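Local coordinates for protein MaoC-like dehydratase (Rhodospirillum rubrum, PDB 3EXZ) that probably acts as a hydratase or dehydratase of the MaoC family, adding water to or removing it from acyl thioesters, at residues 15-20 and 69-74; 78-83 and 139-144; 98-103 and 123-128. All coordinates share one frame; numbering follows the deposited sequence.

Overall arrangement
The three contacts reach one antiparallel sheet, and their chemistry follows their place in it. Contact 3 is the buried one: strands 97-109 and 116-126 of a hairpin, zipped by backbone bonds, with small side chains beneath helix 57-72. Contact 1, partly buried, sets the end of that helix on outermost strand 13-20 through a serine, a glycine and a water. Contact 2 lies at the surface, where three backbone bonds and branched aliphatic groups join strand 81-87, the other outermost strand within the chain. Contacts 1 and 3 meet through Ser16 and Val100, contacts 1 and 2 through Leu73 and Ile79. Contacts 2 and 3 stay about 8 Å apart at their nearest atoms. Contacts 1 and 2 border the second subunit.

Contact 1. Residues 15-20 and 69-74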
ATOM      1  N   ASP A  15     -16.289  -5.068 -10.736  1.00 42.50           N
ATOM      2  CA  ASP A  15     -15.774  -6.307 -10.208  1.00 41.04           C
ATOM      3  C   ASP A  15     -14.604  -6.839 -10.980  1.00 40.49           C
ATOM      4  O   ASP A  15     -14.607  -6.832 -12.207  1.00 40.86           O
ATOM      5  CB  ASP A  15     -16.895  -7.326 -10.138  1.00 43.66           C
ATOM      6  CG  ASP A  15     -17.259  -7.644  -8.722  1.00 50.52           C
ATOM      7  OD1 ASP A  15     -16.650  -8.581  -8.159  1.00 55.40           O
ATOM      8  OD2 ASP A  15     -18.127  -6.942  -8.162  1.00 55.30           O
ATOM      9  N   SER A  16     -13.592  -7.302 -10.263  1.00 37.92           N
ATOM     10  CA  SER A  16     -12.398  -7.822 -10.908  1.00 34.61           C
ATOM     11  C   SER A  16     -12.477  -9.334 -11.084  1.00 33.01           C
ATOM     12  O   SER A  16     -13.391  -9.988 -10.574  1.00 31.68           O
ATOM     13  CB  SER A  16     -11.162  -7.528 -10.041  1.00 31.94           C
ATOM     14  OG  SER A  16     -11.036  -8.469  -8.973  1.00 31.42           O
ATOM     15  N   ALA A  17     -11.518  -9.864 -11.842  1.00 30.34           N
ATOM     16  CA  ALA A  17     -11.390 -11.301 -12.004  1.00 31.38           C
ATOM     17  C   ALA A  17     -10.713 -11.773 -10.686  1.00 33.12           C
ATOM     18  O   ALA A  17     -10.383 -10.963  -9.799  1.00 28.59           O
ATOM     19  CB  ALA A  17     -10.545 -11.654 -13.208  1.00 27.88           C
ATOM     20  N   ARG A  18     -10.481 -13.073 -10.579  1.00 34.87           N
ATOM     21  CA  ARG A  18      -9.956 -13.668  -9.364  1.00 34.81           C
ATOM     22  C   ARG A  18      -8.478 -13.951  -9.370  1.00 33.98           C
ATOM     23  O   ARG A  18      -7.860 -14.037 -10.424  1.00 33.02           O
ATOM     24  CB  ARG A  18     -10.754 -14.955  -9.069  1.00 37.59           C
ATOM     25  CG  ARG A  18     -11.841 -14.822  -7.991  1.00 40.99           C
ATOM     26  CD  ARG A  18     -13.254 -14.942  -8.546  1.00 47.41           C
ATOM     27  NE  ARG A  18     -13.876 -13.643  -8.799  1.00 54.68           N
ATOM     28  CZ  ARG A  18     -15.053 -13.262  -8.299  1.00 56.27           C
ATOM     29  NH1 ARG A  18     -15.743 -14.075  -7.506  1.00 53.14           N
ATOM     30  NH2 ARG A  18     -15.545 -12.064  -8.596  1.00 52.86           N
ATOM     31  N   HIS A  19      -7.907 -14.066  -8.182  1.00 32.30           N
ATOM     32  CA  HIS A  19      -6.494 -14.372  -8.075  1.00 33.74           C
ATOM     33  C   HIS A  19      -6.292 -15.282  -6.868  1.00 33.43           C
ATOM     34  O   HIS A  19      -6.817 -15.014  -5.782  1.00 35.00           O
ATOM     35  CB  HIS A  19      -5.670 -13.087  -7.931  1.00 34.76           C
ATOM     36  CG  HIS A  19      -4.214 -13.322  -7.691  1.00 31.92           C
ATOM     37  ND1 HIS A  19      -3.305 -13.505  -8.710  1.00 37.93           N
ATOM     38  CD2 HIS A  19      -3.507 -13.395  -6.537  1.00 30.33           C
ATOM     39  CE1 HIS A  19      -2.098 -13.672  -8.196  1.00 38.08           C
ATOM     40  NE2 HIS A  19      -2.196 -13.613  -6.878  1.00 31.56           N
ATOM     41  N   ARG A  20      -5.561 -16.377  -7.069  1.00 31.93           N
ATOM     42  CA  ARG A  20      -5.297 -17.306  -5.977  1.00 34.01           C
ATOM     43  C   ARG A  20      -3.941 -17.032  -5.306  1.00 31.97           C
ATOM     44  O   ARG A  20      -2.895 -16.987  -5.964  1.00 27.72           O
ATOM     45  CB  ARG A  20      -5.332 -18.760  -6.471  1.00 35.20           C
ATOM     46  CG  ARG A  20      -5.636 -19.756  -5.360  1.00 38.23           C
ATOM     47  CD  ARG A  20      -5.563 -21.196  -5.844  1.00 47.15           C
ATOM     48  NE  ARG A  20      -5.843 -22.143  -4.768  1.00 42.28           N
ATOM     49  CZ  ARG A  20      -7.054 -22.386  -4.276  1.00 48.46           C
ATOM     50  NH1 ARG A  20      -8.113 -21.753  -4.769  1.00 43.00           N
ATOM     51  NH2 ARG A  20      -7.206 -23.257  -3.283  1.00 46.07           N
ATOM     52  N   VAL A  69      -6.110  -2.890 -12.093  1.00 26.25           N
ATOM     53  CA  VAL A  69      -5.585  -2.479 -13.377  1.00 29.28           C
ATOM     54  C   VAL A  69      -6.022  -3.372 -14.517  1.00 31.02           C
ATOM     55  O   VAL A  69      -6.441  -2.876 -15.569  1.00 29.74           O
ATOM     56  CB  VAL A  69      -4.025  -2.398 -13.334  1.00 31.08           C
ATOM     57  CG1 VAL A  69      -3.449  -2.374 -14.742  1.00 27.11           C
ATOM     58  CG2 VAL A  69      -3.591  -1.147 -12.585  1.00 30.56           C
ATOM     59  N   THR A  70      -5.971  -4.683 -14.302  1.00 31.38           N
ATOM     60  CA  THR A  70      -6.315  -5.606 -15.364  1.00 31.35           C
ATOM     61  C   THR A  70      -7.793  -5.929 -15.538  1.00 33.93           C
ATOM     62  O   THR A  70      -8.215  -6.288 -16.635  1.00 38.87           O
ATOM     63  CB  THR A  70      -5.459  -6.910 -15.258  1.00 31.52           C
ATOM     64  OG1 THR A  70      -5.674  -7.542 -13.991  1.00 28.75           O
ATOM     65  CG2 THR A  70      -3.965  -6.573 -15.412  1.00 27.62           C
ATOM     66  N   SER A  71      -8.596  -5.765 -14.496  1.00 35.77           N
ATOM     67  CA  SER A  71     -10.019  -6.056 -14.638  1.00 37.57           C
ATOM     68  C   SER A  71     -10.991  -5.282 -13.755  1.00 36.96           C
ATOM     69  O   SER A  71     -12.090  -4.943 -14.198  1.00 39.74           O
ATOM     70  CB  SER A  71     -10.269  -7.557 -14.417  1.00 37.88           C
ATOM     71  OG  SER A  71      -9.717  -8.017 -13.185  1.00 33.01           O
ATOM     72  N   GLY A  72     -10.578  -4.976 -12.529  1.00 37.18           N
ATOM     73  CA  GLY A  72     -11.464  -4.317 -11.587  1.00 37.96           C
ATOM     74  C   GLY A  72     -11.917  -2.883 -11.783  1.00 40.83           C
ATOM     75  O   GLY A  72     -13.063  -2.562 -11.479  1.00 40.90           O
ATOM     76  N   LEU A  73     -11.029  -2.015 -12.257  1.00 41.24           N
ATOM     77  CA  LEU A  73     -11.352  -0.621 -12.511  1.00 44.09           C
ATOM     78  C   LEU A  73     -10.851  -0.373 -13.930  1.00 46.56           C
ATOM     79  O   LEU A  73      -9.657  -0.134 -14.186  1.00 50.57           O
ATOM     80  CB  LEU A  73     -10.657   0.312 -11.491  1.00 42.36           C
ATOM     81  CG  LEU A  73     -11.495   1.453 -10.882  1.00 41.14           C
ATOM     82  CD1 LEU A  73     -10.548   2.499 -10.316  1.00 42.21           C
ATOM     83  CD2 LEU A  73     -12.405   2.091 -11.924  1.00 39.44           C
ATOM     84  N   PRO A  74     -11.776  -0.453 -14.897  1.00 47.72           N
ATOM     85  CA  PRO A  74     -11.562  -0.287 -16.333  1.00 47.02           C
ATOM     86  C   PRO A  74     -11.340   1.108 -16.890  1.00 44.89           C
ATOM     87  O   PRO A  74     -11.886   1.429 -17.935  1.00 45.66           O
ATOM     88  CB  PRO A  74     -12.800  -0.925 -16.965  1.00 48.71           C
ATOM     89  CG  PRO A  74     -13.551  -1.572 -15.802  1.00 48.44           C
ATOM     90  CD  PRO A  74     -13.198  -0.720 -14.636  1.00 48.34           C
TER
HETATM   91  O   HOH W   1     -14.775  -4.523 -14.216  1.00 46.97           O
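Ser71, in the last turn of helix 57-72, reaches the backbone of Ala17 with its hydroxyl. OG sits between its own backbone N and carbonyl carbon (chi1 53°), from where it accepts the N-H of Ala17; N and OG are 2.9 Å apart and the bond is almost straight at 176°. The same OG is hydrogen-bonded to Leu67 O, so the hydroxyl is gripped both by its own helix and by segment 15-20. Ser16 CB packs alongside, 3.5 Å from Ser71 OG. A water donates to Ser71 O at 2.7 Å and to Asp15 O at 3.1 Å. This water thus ties together two acceptors that could not bond to each other. At Gly72 the helix backbone meets the CB of Ser16: Gly72 CA lies 3.6 Å from it, and a CB on residue 72 would stand only about 3.2 Å from that same atom, leaving little room for any side chain. Ser16 turns only its CB to this glycine; its OG donates to Ala17 O at 2.7 Å, meeting it in the carbonyl plane on a lone pair, and also bonds to Val100 N of the neighbouring strand. Leu73 then leaves helical geometry and packs on Ile79. A long helix laid across an antiparallel sheet, its end set here against the edge strand 13-20, is the hallmark of the hot-dog fold.

Contact 2. Residues 78-83 and 139-144; sequences GIIGAG and KVVVFR
Val140 holds CG1 anti to its backbone N (chi1 -178°) and Ile79 does the same with CG2; the two methyls meet 4.1 Å apart as the side chains cross obliquely. Val141 has the same rotamer but uses its other methyl, CG2, anti to the carbonyl carbon, which approaches Ile80 CG2 at 4.3 Å. Between these two apolar pairs Ile80 O takes the N-H of Val141, with 3.0 Å from N to O, and Val140 CA adds a weaker C-H contact to that oxygen at 3.4 Å. Gly81 and Val140 form an antiparallel non-hydrogen-bonded pair. Strand 81-87 is thereby joined to strand 132-143 as the outermost strand of the hot-dog sheet within this chain, and Gly83 carries the sheet onward by pairing with a strand of the second subunit. The ladder continues with Ala82 N donating to Lys139 O at 3.0 Å, a straight bond nearly along the C=O axis. At Ala82 the chain also turns a corner. Gly83 O accepts Lys139 N at 2.9 Å, while the end of the lysine side chain leads away from segment 78-83. Ile79 packs on Met65 and Leu68 of helix 57-72, whereas Ile80 rests on Phe38 of the second subunit.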
ATOM      1  N   GLY A  78      -5.929   4.786 -17.371  1.00 34.33           N
ATOM      2  CA  GLY A  78      -5.175   4.245 -16.258  1.00 32.75           C
ATOM      3  C   GLY A  78      -5.650   4.655 -14.891  1.00 33.14           C
ATOM      4  O   GLY A  78      -6.585   5.444 -14.765  1.00 33.27           O
ATOM      5  N   ILE A  79      -4.998   4.137 -13.857  1.00 33.70           N
ATOM      6  CA  ILE A  79      -5.393   4.463 -12.493  1.00 32.48           C
ATOM      7  C   ILE A  79      -4.273   5.257 -11.848  1.00 31.84           C
ATOM      8  O   ILE A  79      -3.167   4.757 -11.658  1.00 29.01           O
ATOM      9  CB  ILE A  79      -5.705   3.177 -11.686  1.00 32.50           C
ATOM     10  CG1 ILE A  79      -6.850   2.404 -12.370  1.00 33.15           C
ATOM     11  CG2 ILE A  79      -6.086   3.549 -10.244  1.00 33.67           C
ATOM     12  CD1 ILE A  79      -7.053   1.001 -11.836  1.00 30.73           C
ATOM     13  N   ILE A  80      -4.564   6.511 -11.528  1.00 33.44           N
ATOM     14  CA  ILE A  80      -3.577   7.385 -10.918  1.00 35.92           C
ATOM     15  C   ILE A  80      -4.075   7.792  -9.542  1.00 35.67           C
ATOM     16  O   ILE A  80      -5.041   8.548  -9.401  1.00 35.84           O
ATOM     17  CB  ILE A  80      -3.311   8.602 -11.826  1.00 37.16           C
ATOM     18  CG1 ILE A  80      -2.643   8.132 -13.128  1.00 39.17           C
ATOM     19  CG2 ILE A  80      -2.406   9.591 -11.121  1.00 40.92           C
ATOM     20  CD1 ILE A  80      -2.437   9.246 -14.144  1.00 42.67           C
ATOM     21  N   GLY A  81      -3.397   7.269  -8.528  1.00 37.84           N
ATOM     22  CA  GLY A  81      -3.791   7.534  -7.163  1.00 38.74           C
ATOM     23  C   GLY A  81      -3.149   8.726  -6.498  1.00 40.58           C
ATOM     24  O   GLY A  81      -1.941   8.934  -6.620  1.00 38.36           O
ATOM     25  N   ALA A  82      -3.968   9.539  -5.832  1.00 39.94           N
ATOM     26  CA  ALA A  82      -3.443  10.693  -5.108  1.00 40.89           C
ATOM     27  C   ALA A  82      -3.183  10.198  -3.671  1.00 40.60           C
ATOM     28  O   ALA A  82      -2.139  10.493  -3.070  1.00 40.82           O
ATOM     29  CB  ALA A  82      -4.449  11.837  -5.115  1.00 44.34           C
ATOM     30  N   GLY A  83      -4.136   9.437  -3.133  1.00 36.56           N
ATOM     31  CA  GLY A  83      -3.999   8.888  -1.797  1.00 35.50           C
ATOM     32  C   GLY A  83      -5.119   7.918  -1.484  1.00 33.87           C
ATOM     33  O   GLY A  83      -6.110   7.837  -2.214  1.00 37.02           O
ATOM     34  N   LYS A 139      -8.585   8.011  -3.760  1.00 33.24           N
ATOM     35  CA  LYS A 139      -8.988   9.152  -4.568  1.00 35.77           C
ATOM     36  C   LYS A 139      -8.148   9.013  -5.848  1.00 36.32           C
ATOM     37  O   LYS A 139      -6.913   9.042  -5.816  1.00 35.87           O
ATOM     38  CB  LYS A 139      -8.692  10.473  -3.867  1.00 37.25           C
ATOM     39  CG  LYS A 139      -9.573  10.712  -2.651  1.00 40.45           C
ATOM     40  CD  LYS A 139      -9.095  11.918  -1.860  1.00 47.21           C
ATOM     41  CE  LYS A 139     -10.103  12.309  -0.785  1.00 53.96           C
ATOM     42  NZ  LYS A 139     -11.493  12.403  -1.330  1.00 50.29           N
ATOM     43  N   VAL A 140      -8.836   8.854  -6.972  1.00 36.55           N
ATOM     44  CA  VAL A 140      -8.195   8.668  -8.264  1.00 38.82           C
ATOM     45  C   VAL A 140      -8.455   9.890  -9.140  1.00 38.27           C
ATOM     46  O   VAL A 140      -9.492  10.545  -9.010  1.00 36.81           O
ATOM     47  CB  VAL A 140      -8.746   7.360  -8.921  1.00 38.40           C
ATOM     48  CG1 VAL A 140      -8.073   7.092 -10.246  1.00 44.72           C
ATOM     49  CG2 VAL A 140      -8.523   6.189  -7.978  1.00 40.66           C
ATOM     50  N   VAL A 141      -7.496  10.211 -10.004  1.00 38.30           N
ATOM     51  CA  VAL A 141      -7.628  11.349 -10.905  1.00 37.09           C
ATOM     52  C   VAL A 141      -8.138  10.833 -12.243  1.00 37.52           C
ATOM     53  O   VAL A 141      -7.453  10.075 -12.937  1.00 36.14           O
ATOM     54  CB  VAL A 141      -6.277  12.067 -11.138  1.00 38.56           C
ATOM     55  CG1 VAL A 141      -6.520  13.394 -11.843  1.00 37.37           C
ATOM     56  CG2 VAL A 141      -5.563  12.281  -9.812  1.00 41.08           C
ATOM     57  N   VAL A 142      -9.346  11.250 -12.599  1.00 37.46           N
ATOM     58  CA  VAL A 142      -9.957  10.827 -13.845  1.00 38.43           C
ATOM     59  C   VAL A 142     -10.318  11.980 -14.776  1.00 40.40           C
ATOM     60  O   VAL A 142     -11.074  12.885 -14.407  1.00 41.85           O
ATOM     61  CB  VAL A 142     -11.247  10.010 -13.585  1.00 36.31           C
ATOM     62  CG1 VAL A 142     -11.795   9.480 -14.901  1.00 35.26           C
ATOM     63  CG2 VAL A 142     -10.965   8.866 -12.619  1.00 35.16           C
ATOM     64  N   PHE A 143      -9.767  11.937 -15.981  1.00 40.48           N
ATOM     65  CA  PHE A 143     -10.033  12.945 -17.002  1.00 40.52           C
ATOM     66  C   PHE A 143     -11.178  12.491 -17.926  1.00 41.31           C
ATOM     67  O   PHE A 143     -11.465  11.296 -18.042  1.00 42.45           O
ATOM     68  CB  PHE A 143      -8.789  13.151 -17.877  1.00 39.21           C
ATOM     69  CG  PHE A 143      -7.642  13.799 -17.164  1.00 43.01           C
ATOM     70  CD1 PHE A 143      -7.374  15.153 -17.337  1.00 48.24           C
ATOM     71  CD2 PHE A 143      -6.814  13.056 -16.332  1.00 49.20           C
ATOM     72  CE1 PHE A 143      -6.309  15.761 -16.670  1.00 49.16           C
ATOM     73  CE2 PHE A 143      -5.749  13.656 -15.661  1.00 45.98           C
ATOM     74  CZ  PHE A 143      -5.491  15.007 -15.839  1.00 45.59           C
ATOM     75  N   ARG A 144     -11.851  13.444 -18.566  1.00 43.18           N
ATOM     76  CA  ARG A 144     -12.888  13.075 -19.516  1.00 45.63           C
ATOM     77  C   ARG A 144     -12.178  12.746 -20.843  1.00 45.94           C
ATOM     78  O   ARG A 144     -11.014  13.113 -21.042  1.00 42.73           O
ATOM     79  CB  ARG A 144     -13.934  14.189 -19.663  1.00 47.25           C
ATOM     80  CG  ARG A 144     -13.427  15.605 -19.619  1.00 42.46           C
ATOM     81  CD  ARG A 144     -14.579  16.552 -19.269  1.00 40.51           C
ATOM     82  NE  ARG A 144     -15.822  16.151 -19.922  1.00 39.14           N
ATOM     83  CZ  ARG A 144     -16.916  16.906 -20.010  1.00 36.66           C
ATOM     84  NH1 ARG A 144     -16.943  18.121 -19.475  1.00 37.62           N
ATOM     85  NH2 ARG A 144     -17.987  16.441 -20.642  1.00 36.12           N
TER

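Contact 3. Residues 98-103 and 123-128; sequences LHVETT and SDTLNQ
His99 and Leu126 exchange two backbone hydrogen bonds: Leu126 N gives a straight one to His99 O at 3.0 Å, and His99 N returns a longer one to Leu126 O at 3.2 Å. Glu101 and Asp124 form the next such pair. Segments 98-103 and 123-126 run at 158° to each other as the two arms of an antiparallel beta hairpin, in the interior of the sheet that holds helix 57-72 in the hot-dog fold. Among polar side chains, His99 NE2 donates to Glu101 OE2 at 3.1 Å; the oxygen lies in the ring plane, while the nitrogen sits above the plane of the carboxylate. On the face of Val100, Thr102 OG1 and Ser123 OG share a hydrogen bond of 2.9 Å. Among the van der Waals contacts, with His99 CG between its backbone N and carbonyl carbon (chi1 74°), Leu126 CD1 touches His99 CE1 at 3.7 Å and lies against the carboxylate, 3.5 Å from Glu101 OE2. An alanine in place of His99 would probably leave Glu101 OE2 without this donor and open a gap beside Leu126 CD1. On the other face Val100 splits its methyls, CG1 meeting Ser123 CB at 3.6 Å and CG2 resting against Thr125 CG2, beneath Leu68 of the helix.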
ATOM      1  N   LEU A  98      -8.951 -14.326  -4.133  1.00 33.95           N
ATOM      2  CA  LEU A  98      -9.292 -12.927  -3.984  1.00 32.71           C
ATOM      3  C   LEU A  98      -9.849 -12.312  -5.263  1.00 33.25           C
ATOM      4  O   LEU A  98      -9.461 -12.678  -6.383  1.00 31.06           O
ATOM      5  CB  LEU A  98      -8.053 -12.101  -3.590  1.00 31.81           C
ATOM      6  CG  LEU A  98      -7.195 -12.597  -2.416  1.00 32.54           C
ATOM      7  CD1 LEU A  98      -6.051 -11.624  -2.147  1.00 28.68           C
ATOM      8  CD2 LEU A  98      -8.070 -12.759  -1.175  1.00 30.50           C
ATOM      9  N   HIS A  99     -10.788 -11.395  -5.079  1.00 31.29           N
ATOM     10  CA  HIS A  99     -11.317 -10.611  -6.177  1.00 32.75           C
ATOM     11  C   HIS A  99     -11.663  -9.264  -5.544  1.00 31.64           C
ATOM     12  O   HIS A  99     -11.849  -9.167  -4.324  1.00 29.58           O
ATOM     13  CB  HIS A  99     -12.541 -11.236  -6.838  1.00 31.40           C
ATOM     14  CG  HIS A  99     -13.779 -11.118  -6.031  1.00 33.30           C
ATOM     15  ND1 HIS A  99     -14.004 -11.877  -4.905  1.00 34.00           N
ATOM     16  CD2 HIS A  99     -14.844 -10.294  -6.155  1.00 35.04           C
ATOM     17  CE1 HIS A  99     -15.157 -11.525  -4.368  1.00 38.67           C
ATOM     18  NE2 HIS A  99     -15.686 -10.564  -5.107  1.00 37.17           N
ATOM     19  N   VAL A 100     -11.734  -8.215  -6.352  1.00 31.46           N
ATOM     20  CA  VAL A 100     -12.033  -6.907  -5.803  1.00 31.00           C
ATOM     21  C   VAL A 100     -13.364  -6.348  -6.263  1.00 32.32           C
ATOM     22  O   VAL A 100     -13.729  -6.475  -7.437  1.00 31.74           O
ATOM     23  CB  VAL A 100     -10.931  -5.887  -6.171  1.00 31.16           C
ATOM     24  CG1 VAL A 100     -11.140  -4.581  -5.386  1.00 29.67           C
ATOM     25  CG2 VAL A 100      -9.552  -6.482  -5.889  1.00 30.40           C
ATOM     26  N   GLU A 101     -14.104  -5.769  -5.315  1.00 31.67           N
ATOM     27  CA  GLU A 101     -15.384  -5.113  -5.607  1.00 33.59           C
ATOM     28  C   GLU A 101     -15.232  -3.596  -5.343  1.00 32.40           C
ATOM     29  O   GLU A 101     -15.076  -3.158  -4.200  1.00 30.97           O
ATOM     30  CB  GLU A 101     -16.511  -5.701  -4.750  1.00 35.52           C
ATOM     31  CG  GLU A 101     -17.049  -7.010  -5.308  1.00 37.49           C
ATOM     32  CD  GLU A 101     -18.060  -7.678  -4.390  1.00 48.84           C
ATOM     33  OE1 GLU A 101     -18.639  -6.975  -3.527  1.00 45.01           O
ATOM     34  OE2 GLU A 101     -18.274  -8.907  -4.536  1.00 44.09           O
ATOM     35  N   THR A 102     -15.289  -2.792  -6.402  1.00 32.78           N
ATOM     36  CA  THR A 102     -15.105  -1.348  -6.271  1.00 34.41           C
ATOM     37  C   THR A 102     -16.379  -0.526  -6.456  1.00 34.97           C
ATOM     38  O   THR A 102     -17.169  -0.788  -7.361  1.00 36.75           O
ATOM     39  CB  THR A 102     -14.009  -0.858  -7.277  1.00 34.06           C
ATOM     40  OG1 THR A 102     -12.827  -1.656  -7.119  1.00 33.34           O
ATOM     41  CG2 THR A 102     -13.639   0.612  -7.023  1.00 31.47           C
ATOM     42  N   THR A 103     -16.576   0.455  -5.578  1.00 35.14           N
ATOM     43  CA  THR A 103     -17.748   1.328  -5.652  1.00 36.05           C
ATOM     44  C   THR A 103     -17.328   2.797  -5.713  1.00 35.20           C
ATOM     45  O   THR A 103     -16.455   3.223  -4.955  1.00 36.21           O
ATOM     46  CB  THR A 103     -18.674   1.179  -4.405  1.00 37.63           C
ATOM     47  OG1 THR A 103     -19.046  -0.194  -4.233  1.00 39.33           O
ATOM     48  CG2 THR A 103     -19.950   2.034  -4.561  1.00 38.63           C
ATOM     49  N   SER A 123     -12.513   0.225  -2.856  1.00 30.04           N
ATOM     50  CA  SER A 123     -12.282  -1.148  -3.277  1.00 29.04           C
ATOM     51  C   SER A 123     -12.172  -2.085  -2.080  1.00 31.94           C
ATOM     52  O   SER A 123     -11.354  -1.875  -1.182  1.00 33.38           O
ATOM     53  CB  SER A 123     -10.999  -1.245  -4.101  1.00 27.33           C
ATOM     54  OG  SER A 123     -11.040  -0.357  -5.203  1.00 30.90           O
ATOM     55  N   ASP A 124     -13.014  -3.112  -2.066  1.00 32.82           N
ATOM     56  CA  ASP A 124     -12.991  -4.114  -1.013  1.00 32.28           C
ATOM     57  C   ASP A 124     -12.462  -5.403  -1.637  1.00 30.71           C
ATOM     58  O   ASP A 124     -13.033  -5.927  -2.600  1.00 29.18           O
ATOM     59  CB  ASP A 124     -14.392  -4.348  -0.434  1.00 33.76           C
ATOM     60  CG  ASP A 124     -14.825  -3.249   0.527  1.00 41.58           C
ATOM     61  OD1 ASP A 124     -15.968  -3.320   1.026  1.00 48.87           O
ATOM     62  OD2 ASP A 124     -14.029  -2.323   0.793  1.00 45.34           O
ATOM     63  N   THR A 125     -11.342  -5.890  -1.111  1.00 29.95           N
ATOM     64  CA  THR A 125     -10.746  -7.129  -1.592  1.00 28.53           C
ATOM     65  C   THR A 125     -11.318  -8.218  -0.694  1.00 30.25           C
ATOM     66  O   THR A 125     -11.191  -8.168   0.532  1.00 28.88           O
ATOM     67  CB  THR A 125      -9.223  -7.082  -1.488  1.00 27.90           C
ATOM     68  OG1 THR A 125      -8.781  -5.789  -1.922  1.00 23.10           O
ATOM     69  CG2 THR A 125      -8.590  -8.169  -2.388  1.00 23.00           C
ATOM     70  N   LEU A 126     -11.953  -9.203  -1.311  1.00 33.11           N
ATOM     71  CA  LEU A 126     -12.593 -10.277  -0.572  1.00 36.12           C
ATOM     72  C   LEU A 126     -12.056 -11.650  -0.925  1.00 37.37           C
ATOM     73  O   LEU A 126     -11.612 -11.882  -2.056  1.00 37.20           O
ATOM     74  CB  LEU A 126     -14.098 -10.291  -0.890  1.00 36.27           C
ATOM     75  CG  LEU A 126     -14.870  -8.966  -0.989  1.00 40.06           C
ATOM     76  CD1 LEU A 126     -16.207  -9.199  -1.677  1.00 46.54           C
ATOM     77  CD2 LEU A 126     -15.076  -8.375   0.394  1.00 39.77           C
ATOM     78  N   ASN A 127     -12.082 -12.554   0.054  1.00 39.74           N
ATOM     79  CA  ASN A 127     -11.700 -13.933  -0.210  1.00 42.47           C
ATOM     80  C   ASN A 127     -12.996 -14.724  -0.492  1.00 44.57           C
ATOM     81  O   ASN A 127     -14.096 -14.155  -0.504  1.00 43.90           O
ATOM     82  CB  ASN A 127     -10.932 -14.572   0.952  1.00 43.06           C
ATOM     83  CG  ASN A 127     -11.655 -14.476   2.269  1.00 44.83           C
ATOM     84  OD1 ASN A 127     -12.885 -14.414   2.328  1.00 46.68           O
ATOM     85  ND2 ASN A 127     -10.883 -14.482   3.352  1.00 42.70           N
ATOM     86  N   GLN A 128     -12.869 -16.031  -0.710  1.00 47.69           N
ATOM     87  CA  GLN A 128     -14.012 -16.880  -1.045  1.00 50.01           C
ATOM     88  C   GLN A 128     -15.064 -17.003   0.044  1.00 50.84           C
ATOM     89  O   GLN A 128     -16.169 -17.485  -0.203  1.00 51.23           O
ATOM     90  CB  GLN A 128     -13.529 -18.275  -1.447  1.00 49.88           C
ATOM     91  CG  GLN A 128     -12.642 -18.945  -0.416  1.00 51.05           C
ATOM     92  CD  GLN A 128     -11.172 -18.721  -0.698  1.00 57.64           C
ATOM     93  OE1 GLN A 128     -10.617 -17.660  -0.397  1.00 55.56           O
ATOM     94  NE2 GLN A 128     -10.531 -19.723  -1.296  1.00 59.93           N
TER